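Local structure of Atg1 tMIT (Kluyveromyces marxianus, 4P1N) at residues B[190-195]-B[217-222]; B[22-27]-B[110-115]; B[182-187]-B[232-237]. The protein carries the two MIT domains of Atg1, a serine/threonine protein kinase required for autophagosome formation and for cytoplasm-to-vacuole transport. All blocks are in the same frame, centred on the assembly; numbering follows the deposited sequence.

Contact 1: residues B[190-195]-B[217-222]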
loop_
_atom_site.group_PDB
_atom_site.type_symbol
_atom_site.label_atom_id
_atom_site.label_comp_id
_atom_site.label_asym_id
_atom_site.label_seq_id
_atom_site.Cartn_x
_atom_site.Cartn_y
_atom_site.Cartn_z
ATOM N N ASP B 190 -7.928 24.448 4.223
ATOM C CA ASP B 190 -7.997 25.163 2.932
ATOM C C ASP B 190 -8.058 24.220 1.751
ATOM O O ASP B 190 -8.837 24.438 0.817
ATOM C CB ASP B 190 -6.791 26.086 2.739
ATOM C CG ASP B 190 -6.756 27.224 3.745
ATOM O OD1 ASP B 190 -7.781 27.451 4.399
ATOM O OD2 ASP B 190 -5.714 27.890 3.903
ATOM N N ARG B 191 -7.232 23.170 1.791
ATOM C CA ARG B 191 -7.173 22.241 0.688
ATOM C C ARG B 191 -8.482 21.454 0.575
ATOM O O ARG B 191 -9.025 21.289 -0.522
ATOM C CB ARG B 191 -5.986 21.300 0.853
ATOM C CG ARG B 191 -5.881 20.199 -0.211
ATOM C CD ARG B 191 -5.719 20.820 -1.590
ATOM N NE ARG B 191 -5.529 19.775 -2.581
ATOM C CZ ARG B 191 -5.765 19.921 -3.879
ATOM N NH1 ARG B 191 -6.177 21.096 -4.354
ATOM N NH2 ARG B 191 -5.583 18.888 -4.703
ATOM N N ALA B 192 -9.011 20.982 1.691
ATOM C CA ALA B 192 -10.292 20.245 1.658
ATOM C C ALA B 192 -11.467 21.091 1.102
ATOM O O ALA B 192 -12.294 20.597 0.359
ATOM C CB ALA B 192 -10.648 19.732 3.029
ATOM N N LEU B 193 -11.545 22.347 1.511
ATOM C CA LEU B 193 -12.605 23.251 1.070
ATOM C C LEU B 193 -12.427 23.663 -0.395
ATOM O O LEU B 193 -13.413 23.770 -1.111
ATOM C CB LEU B 193 -12.685 24.488 1.980
ATOM C CG LEU B 193 -13.580 24.317 3.225
ATOM C CD1 LEU B 193 -13.478 22.965 3.896
ATOM C CD2 LEU B 193 -13.323 25.378 4.275
ATOM N N ASP B 194 -11.185 23.860 -0.854
ATOM C CA ASP B 194 -10.937 24.078 -2.291
ATOM C C ASP B 194 -11.408 22.908 -3.139
ATOM O O ASP B 194 -12.021 23.098 -4.167
ATOM C CB ASP B 194 -9.448 24.245 -2.591
ATOM C CG ASP B 194 -8.876 25.525 -2.080
ATOM O OD1 ASP B 194 -9.610 26.504 -1.843
ATOM O OD2 ASP B 194 -7.647 25.545 -1.925
ATOM N N ILE B 195 -11.083 21.693 -2.717
ATOM C CA ILE B 195 -11.485 20.504 -3.459
ATOM C C ILE B 195 -13.011 20.406 -3.558
ATOM O O ILE B 195 -13.527 20.109 -4.637
ATOM C CB ILE B 195 -10.945 19.206 -2.845
ATOM C CG1 ILE B 195 -9.422 19.136 -3.024
ATOM C CG2 ILE B 195 -11.586 17.999 -3.538
ATOM C CD1 ILE B 195 -8.746 18.126 -2.117
ATOM N N ALA B 217 -15.545 13.059 -1.261
ATOM C CA ALA B 217 -15.109 12.041 -0.313
ATOM C C ALA B 217 -13.686 12.395 0.182
ATOM O O ALA B 217 -13.347 12.250 1.383
ATOM C CB ALA B 217 -15.144 10.648 -0.969
ATOM N N THR B 218 -12.871 12.884 -0.748
ATOM C CA THR B 218 -11.514 13.331 -0.408
ATOM C C THR B 218 -11.513 14.460 0.609
ATOM O O THR B 218 -10.783 14.367 1.608
ATOM C CB THR B 218 -10.716 13.730 -1.643
ATOM O OG1 THR B 218 -10.666 12.613 -2.537
ATOM C CG2 THR B 218 -9.296 14.184 -1.256
ATOM N N SER B 219 -12.347 15.480 0.400
ATOM C CA SER B 219 -12.486 16.565 1.379
ATOM C C SER B 219 -12.918 16.063 2.725
ATOM O O SER B 219 -12.523 16.596 3.747
ATOM C CB SER B 219 -13.530 17.580 0.962
ATOM O OG SER B 219 -13.169 18.254 -0.212
ATOM N N LEU B 220 -13.806 15.078 2.739
ATOM C CA LEU B 220 -14.317 14.572 3.975
ATOM C C LEU B 220 -13.248 13.780 4.704
ATOM O O LEU B 220 -13.084 13.939 5.894
ATOM C CB LEU B 220 -15.526 13.672 3.738
ATOM C CG LEU B 220 -16.802 14.424 3.391
ATOM C CD1 LEU B 220 -17.829 13.395 2.950
ATOM C CD2 LEU B 220 -17.326 15.241 4.569
ATOM N N TRP B 221 -12.517 12.924 3.991
ATOM C CA TRP B 221 -11.408 12.227 4.643
ATOM C C TRP B 221 -10.459 13.219 5.288
ATOM O O TRP B 221 -10.059 13.035 6.424
ATOM C CB TRP B 221 -10.623 11.371 3.680
ATOM C CG TRP B 221 -11.340 10.202 3.160
ATOM C CD1 TRP B 221 -11.540 9.898 1.834
ATOM C CD2 TRP B 221 -11.901 9.116 3.911
ATOM N NE1 TRP B 221 -12.187 8.701 1.724
ATOM C CE2 TRP B 221 -12.420 8.198 2.981
ATOM C CE3 TRP B 221 -11.969 8.814 5.264
ATOM C CZ2 TRP B 221 -13.015 7.024 3.356
ATOM C CZ3 TRP B 221 -12.589 7.635 5.658
ATOM C CH2 TRP B 221 -13.110 6.754 4.703
ATOM N N MET B 222 -10.142 14.291 4.570
ATOM C CA MET B 222 -9.207 15.328 5.061
ATOM C C MET B 222 -9.679 15.994 6.310
ATOM O O MET B 222 -8.930 16.088 7.274
ATOM C CB MET B 222 -8.943 16.385 3.994
ATOM C CG MET B 222 -8.179 15.799 2.818
ATOM S SD MET B 222 -7.745 17.038 1.579
ATOM C CE MET B 222 -6.520 17.986 2.422
#
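Two first torsions of the same kind set up this interface: Ser-219 OG (chi1 -64°) and Met-222 CG both stand anti to their carbonyl carbons. The methionine then bends at its last torsion (chi3 70°), and Arg-191, with CG anti to its backbone N, bends at chi2. Ser-219 OG donates to Ala-192 O at 2.6 Å, lying in the carbonyl plane and on a lone pair; the same hydroxyl is also bonded to Ser-196 OG on the facing helix. The serine and alanine leave so little bulk that their CA atoms come within 4.3 Å. Beside them Ala-192 CB rests on Met-222 CB at 3.9 Å, while the Met-222 and Ile-195 chains cross at about a right angle, with Met-222 SD 4.0 Å from Ile-195 CD1. Met-222 CE reaches on to Arg-191, 3.5 Å from CG. Ile-195 CG1 lies centrally over one face of the Arg-191 guanidinium, whose NH1 forms a salt bridge with an acidic side chain on the chain of another protein. An alanine in place of Ser-219 would remove the hydroxyl bonded to Ala-192 O and Ser-196 OG and would probably loosen the polar link between the two helices where the segments come closest. Axes 8.4 Å apart and directions 161° apart are those of a close antiparallel pair, here the hairpin of helices 184-204 and 209-227 that forms part of the three-helix MIT bundle.

Contact 2: residues B[22-27]-B[110-115]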
loop_
_atom_site.group_PDB
_atom_site.type_symbol
_atom_site.label_atom_id
_atom_site.label_comp_id
_atom_site.label_asym_id
_atom_site.label_seq_id
_atom_site.Cartn_x
_atom_site.Cartn_y
_atom_site.Cartn_z
ATOM N N PHE B 22 -3.679 7.904 2.530
ATOM C CA PHE B 22 -3.497 8.104 1.095
ATOM C C PHE B 22 -3.737 9.546 0.680
ATOM O O PHE B 22 -2.991 10.128 -0.089
ATOM C CB PHE B 22 -4.445 7.172 0.298
ATOM C CG PHE B 22 -4.334 7.372 -1.180
ATOM C CD1 PHE B 22 -3.326 6.740 -1.896
ATOM C CD2 PHE B 22 -5.169 8.276 -1.852
ATOM C CE1 PHE B 22 -3.203 6.931 -3.266
ATOM C CE2 PHE B 22 -5.070 8.457 -3.228
ATOM C CZ PHE B 22 -4.063 7.824 -3.940
ATOM N N VAL B 23 -4.835 10.115 1.161
ATOM C CA VAL B 23 -5.204 11.470 0.796
ATOM C C VAL B 23 -4.168 12.492 1.301
ATOM O O VAL B 23 -3.813 13.446 0.634
ATOM C CB VAL B 23 -6.641 11.745 1.323
ATOM C CG1 VAL B 23 -6.938 13.193 1.362
ATOM C CG2 VAL B 23 -7.659 11.049 0.419
ATOM N N MET B 24 -3.631 12.251 2.473
ATOM C CA MET B 24 -2.628 13.121 3.035
ATOM C C MET B 24 -1.279 12.941 2.290
ATOM O O MET B 24 -0.573 13.904 1.956
ATOM C CB MET B 24 -2.534 12.829 4.546
ATOM C CG MET B 24 -1.920 13.949 5.360
ATOM S SD MET B 24 -2.830 15.502 5.226
ATOM C CE MET B 24 -4.428 14.949 5.486
ATOM N N TYR B 25 -0.923 11.699 2.022
ATOM C CA TYR B 25 0.276 11.416 1.290
ATOM C C TYR B 25 0.233 12.074 -0.080
ATOM O O TYR B 25 1.251 12.662 -0.518
ATOM C CB TYR B 25 0.492 9.910 1.205
ATOM C CG TYR B 25 1.465 9.437 0.151
ATOM C CD1 TYR B 25 2.788 9.349 0.420
ATOM C CD2 TYR B 25 1.024 9.040 -1.146
ATOM C CE1 TYR B 25 3.685 8.950 -0.527
ATOM C CE2 TYR B 25 1.929 8.604 -2.110
ATOM C CZ TYR B 25 3.249 8.530 -1.791
ATOM O OH TYR B 25 4.190 8.102 -2.711
ATOM N N SER B 26 -0.901 11.956 -0.776
ATOM C CA SER B 26 -1.003 12.536 -2.136
ATOM C C SER B 26 -0.900 14.081 -2.071
ATOM O O SER B 26 -0.375 14.702 -2.968
ATOM C CB SER B 26 -2.306 12.156 -2.837
ATOM O OG SER B 26 -2.606 10.774 -2.689
ATOM N N PHE B 27 -1.388 14.688 -0.998
ATOM C CA PHE B 27 -1.257 16.143 -0.799
ATOM C C PHE B 27 0.201 16.455 -0.568
ATOM O O PHE B 27 0.752 17.295 -1.255
ATOM C CB PHE B 27 -2.195 16.599 0.342
ATOM C CG PHE B 27 -2.299 18.096 0.561
ATOM C CD1 PHE B 27 -1.989 19.031 -0.428
ATOM C CD2 PHE B 27 -2.794 18.566 1.778
ATOM C CE1 PHE B 27 -2.145 20.410 -0.195
ATOM C CE2 PHE B 27 -2.965 19.922 2.017
ATOM C CZ PHE B 27 -2.650 20.854 1.017
ATOM N N LEU B 110 4.574 14.588 7.818
ATOM C CA LEU B 110 4.513 14.215 9.237
ATOM C C LEU B 110 3.090 13.839 9.639
ATOM O O LEU B 110 2.898 12.961 10.430
ATOM C CB LEU B 110 5.027 15.306 10.174
ATOM C CG LEU B 110 6.499 15.705 10.055
ATOM C CD1 LEU B 110 6.768 16.867 11.006
ATOM C CD2 LEU B 110 7.462 14.594 10.444
ATOM N N LYS B 111 2.089 14.492 9.070
ATOM C CA LYS B 111 0.751 14.088 9.321
ATOM C C LYS B 111 0.455 12.724 8.711
ATOM O O LYS B 111 -0.204 11.873 9.358
ATOM C CB LYS B 111 -0.231 15.152 8.831
ATOM C CG LYS B 111 -1.689 14.817 9.049
ATOM C CD LYS B 111 -2.082 14.713 10.513
ATOM C CE LYS B 111 -2.089 16.074 11.221
ATOM N NZ LYS B 111 -1.987 15.807 12.670
ATOM N N SER B 112 0.939 12.482 7.499
ATOM C CA SER B 112 0.859 11.128 6.917
ATOM C C SER B 112 1.416 10.060 7.826
ATOM O O SER B 112 0.796 9.018 8.081
ATOM C CB SER B 112 1.542 11.034 5.536
ATOM O OG SER B 112 1.044 12.021 4.652
ATOM N N LEU B 113 2.591 10.320 8.343
ATOM C CA LEU B 113 3.203 9.399 9.282
ATOM C C LEU B 113 2.380 9.138 10.550
ATOM O O LEU B 113 2.360 8.013 11.054
ATOM C CB LEU B 113 4.561 9.902 9.663
ATOM C CG LEU B 113 5.589 9.792 8.591
ATOM C CD1 LEU B 113 6.772 10.678 8.958
ATOM C CD2 LEU B 113 6.029 8.322 8.469
ATOM N N THR B 114 1.633 10.129 11.015
ATOM C CA THR B 114 0.811 9.969 12.221
ATOM C C THR B 114 -0.329 8.993 11.885
ATOM O O THR B 114 -0.657 8.092 12.651
ATOM C CB THR B 114 0.213 11.330 12.731
ATOM O OG1 THR B 114 1.242 12.121 13.300
ATOM C CG2 THR B 114 -0.835 11.129 13.794
ATOM N N ILE B 115 -0.906 9.159 10.722
ATOM C CA ILE B 115 -2.005 8.276 10.300
ATOM C C ILE B 115 -1.507 6.864 10.048
ATOM O O ILE B 115 -2.108 5.893 10.504
ATOM C CB ILE B 115 -2.710 8.852 9.066
ATOM C CG1 ILE B 115 -3.158 10.278 9.361
ATOM C CG2 ILE B 115 -3.948 8.039 8.713
ATOM C CD1 ILE B 115 -3.585 11.014 8.098
#
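Segments 22-27 and 110-115 are both helical and run antiparallel, their directions 161° apart and their axes approaching to 8.6 Å. The CA atoms nearest each other are those of Met-24 and Ser-112, 5.6 Å apart, and the contact is built round this pair. Met-24 places CG anti to its backbone N (chi1 -159°) and then bends at both remaining torsions, so that the chain folds over instead of running straight out. Its CG lies 3.8 Å from Lys-111 CG, the two chains crossing obliquely, with Met-24 SD also close to the same lysine carbon. On the lysine, CG is anti to the backbone N, and bends at chi2 and chi3 turn the far end away from Met-24; only the aliphatic root serves the contact, while NZ goes to Leu-231 O and Glu-235 OE1. Ile-115 adds a looser touch, its CD1 tip 4.1 Å from Met-24 CB. Beside Met-24, on the Tyr-25 side, lies the Ser-112 hydroxyl, 3.6 Å from Met-24 CG and 3.3 Å from Tyr-25 N. The angle at that amide is too poor for a hydrogen bond; OG is bonded instead to Leu-108 O, one turn back on its own helix, so a buried polar atom is satisfied locally and meets the other helix by van der Waals contact. This is an antiparallel helix pair within the first MIT domain, a family whose domains are helical bundles. Helix 10-33 thus lies on helix 95-129 near the middle of the chain, while Ile-225 of helix 209-227 and Ile-188 of helix 184-204 close over Met-24. Tyr-25 packs on Arg-149 and Cys-153 of helix 137-170, where its OH is hydrogen-bonded to Glu-152.

Contact 3: residues B[182-187]-B[232-237]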
loop_
_atom_site.group_PDB
_atom_site.type_symbol
_atom_site.label_atom_id
_atom_site.label_comp_id
_atom_site.label_asym_id
_atom_site.label_seq_id
_atom_site.Cartn_x
_atom_site.Cartn_y
_atom_site.Cartn_z
ATOM N N ILE B 182 3.426 28.445 9.747
ATOM C CA ILE B 182 2.690 27.537 8.912
ATOM C C ILE B 182 2.162 26.449 9.803
ATOM O O ILE B 182 2.931 25.821 10.531
ATOM C CB ILE B 182 3.545 26.952 7.798
ATOM C CG1 ILE B 182 4.061 28.088 6.914
ATOM C CG2 ILE B 182 2.706 25.967 6.974
ATOM C CD1 ILE B 182 5.112 27.692 5.905
ATOM N N PHE B 183 0.840 26.292 9.778
ATOM C CA PHE B 183 0.126 25.284 10.527
ATOM C C PHE B 183 -0.381 24.235 9.537
ATOM O O PHE B 183 -1.046 24.560 8.537
ATOM C CB PHE B 183 -1.099 25.876 11.213
ATOM C CG PHE B 183 -0.791 26.721 12.419
ATOM C CD1 PHE B 183 -0.700 28.100 12.309
ATOM C CD2 PHE B 183 -0.627 26.144 13.678
ATOM C CE1 PHE B 183 -0.444 28.893 13.421
ATOM C CE2 PHE B 183 -0.378 26.946 14.800
ATOM C CZ PHE B 183 -0.285 28.316 14.662
ATOM N N VAL B 184 -0.124 22.972 9.844
ATOM C CA VAL B 184 -0.617 21.900 9.008
ATOM C C VAL B 184 -2.165 21.906 8.982
ATOM O O VAL B 184 -2.801 21.515 7.995
ATOM C CB VAL B 184 -0.087 20.537 9.490
ATOM C CG1 VAL B 184 -0.802 20.134 10.789
ATOM C CG2 VAL B 184 -0.321 19.500 8.389
ATOM N N GLU B 185 -2.807 22.365 10.046
ATOM C CA GLU B 185 -4.253 22.214 10.019
ATOM C C GLU B 185 -4.913 23.224 9.081
ATOM O O GLU B 185 -5.906 22.909 8.444
ATOM C CB GLU B 185 -4.919 22.041 11.394
ATOM C CG GLU B 185 -4.313 22.633 12.601
ATOM C CD GLU B 185 -2.947 22.184 12.998
ATOM O OE1 GLU B 185 -2.807 21.273 13.831
ATOM O OE2 GLU B 185 -1.995 22.863 12.590
ATOM N N LYS B 186 -4.270 24.361 8.891
ATOM C CA LYS B 186 -4.705 25.325 7.905
ATOM C C LYS B 186 -4.527 24.823 6.467
ATOM O O LYS B 186 -5.412 24.963 5.634
ATOM C CB LYS B 186 -3.948 26.619 8.112
ATOM C CG LYS B 186 -4.390 27.717 7.177
ATOM C CD LYS B 186 -3.235 28.324 6.365
ATOM C CE LYS B 186 -3.384 29.839 6.266
ATOM N NZ LYS B 186 -4.629 30.202 5.525
ATOM N N LEU B 187 -3.378 24.227 6.185
ATOM C CA LEU B 187 -3.144 23.490 4.936
ATOM C C LEU B 187 -4.256 22.483 4.629
ATOM O O LEU B 187 -4.820 22.476 3.567
ATOM C CB LEU B 187 -1.814 22.729 5.049
ATOM C CG LEU B 187 -0.540 23.235 4.360
ATOM C CD1 LEU B 187 -0.623 24.691 3.950
ATOM C CD2 LEU B 187 0.711 22.929 5.181
ATOM N N SER B 232 -5.680 14.472 15.076
ATOM C CA SER B 232 -5.754 15.916 14.982
ATOM C C SER B 232 -4.689 16.611 15.806
ATOM O O SER B 232 -4.542 17.810 15.707
ATOM C CB SER B 232 -7.108 16.421 15.492
ATOM O OG SER B 232 -7.295 16.012 16.827
ATOM N N SER B 233 -3.956 15.868 16.610
ATOM C CA SER B 233 -2.807 16.426 17.321
ATOM C C SER B 233 -1.666 16.821 16.391
ATOM O O SER B 233 -1.403 16.128 15.426
ATOM C CB SER B 233 -2.304 15.423 18.347
ATOM O OG SER B 233 -3.187 15.493 19.465
ATOM N N ASN B 234 -0.976 17.914 16.726
ATOM C CA ASN B 234 0.002 18.511 15.836
ATOM C C ASN B 234 1.387 17.984 16.159
ATOM O O ASN B 234 1.880 18.135 17.287
ATOM C CB ASN B 234 -0.042 20.027 15.934
ATOM C CG ASN B 234 0.819 20.707 14.878
ATOM O OD1 ASN B 234 1.984 20.359 14.703
ATOM N ND2 ASN B 234 0.248 21.691 14.175
ATOM N N GLU B 235 2.039 17.417 15.143
ATOM C CA GLU B 235 3.238 16.698 15.396
ATOM C C GLU B 235 4.485 17.565 15.644
ATOM O O GLU B 235 5.508 17.037 15.987
ATOM C CB GLU B 235 3.547 15.545 14.397
ATOM C CG GLU B 235 2.821 15.124 13.137
ATOM C CD GLU B 235 1.356 15.408 12.935
ATOM O OE1 GLU B 235 0.510 14.464 13.051
ATOM O OE2 GLU B 235 1.075 16.556 12.508
ATOM N N VAL B 236 4.406 18.883 15.488
ATOM C CA VAL B 236 5.546 19.723 15.841
ATOM C C VAL B 236 5.344 20.346 17.214
ATOM O O VAL B 236 6.224 21.002 17.690
ATOM C CB VAL B 236 5.854 20.802 14.777
ATOM C CG1 VAL B 236 6.247 20.139 13.451
ATOM C CG2 VAL B 236 4.682 21.743 14.564
ATOM N N TYR B 237 4.194 20.124 17.840
ATOM C CA TYR B 237 3.940 20.633 19.202
ATOM C C TYR B 237 3.948 19.501 20.207
ATOM O O TYR B 237 2.905 19.012 20.613
ATOM C CB TYR B 237 2.630 21.405 19.280
ATOM C CG TYR B 237 2.684 22.671 18.468
ATOM C CD1 TYR B 237 3.558 23.703 18.799
ATOM C CD2 TYR B 237 1.902 22.816 17.345
ATOM C CE1 TYR B 237 3.622 24.849 18.031
ATOM C CE2 TYR B 237 1.956 23.950 16.573
ATOM C CZ TYR B 237 2.810 24.960 16.923
ATOM O OH TYR B 237 2.823 26.050 16.120
HETATM O O HOH W 1 1.743 22.641 12.050
#
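An Asx turn, set at the head of a type I beta turn from Asn-234 to Tyr-237, here faces the first turn of helix 184-204. Asn-234 OD1 accepts from Val-236 N at 2.9 Å, nearly straight at 169° and in the carbonyl plane, which holds the amide in place; Tyr-237 N bonds back to Asn-234 O. With one end of the amide thus engaged, ND2 is turned across to the helix. It makes a weak bond to Glu-185 OE1 (3.1 Å, 140° at the hydrogen), and OE2 lies 3.0 Å from the same ND2, the carboxylate and amide planes being 22° apart. A bridging water accepts from Asn-234 ND2 at 2.8 Å and also from Val-184 N at 2.9 Å, tying the helix start to the turn. Farther along, the Phe-183 and Tyr-237 side chains cross at about a right angle, Tyr-237 OH lying 3.6 Å from Phe-183 CE2. Asn-234 CB sits in plane at the edge of the tyrosine ring. The one amide therefore serves the turn, the carboxylate and the water together. A negative Glu-185 would probably be favoured by that amide and by its place in the helix's first turn; Glu-185 OE1 and Glu-235 OE2 are 6.3 Å apart, and this second carboxylate is likely to weigh slightly against it, though Glu-235 is itself paired with Lys-111 and Thr-114, which would soften this.

Overall arrangement
Contact 2 comes first along the chain and closes before the other two open; contact 1 is nested inside the loop that contact 3 closes, and both use helix 184-204. The centres of contacts 1 and 3 are about 16 Å apart, while contact 2 lies about 13 Å from contact 1 and 12 Å from contact 3. Contact 2 touches both: Val-23 and Phe-27 pack on Met-222 and Arg-191, and Lys-111 forms a salt bridge with Glu-235. As contact 2 belongs to the first MIT domain and the others to the second, the two domains meet through an apolar side and a charged side, consistent with one compact unit.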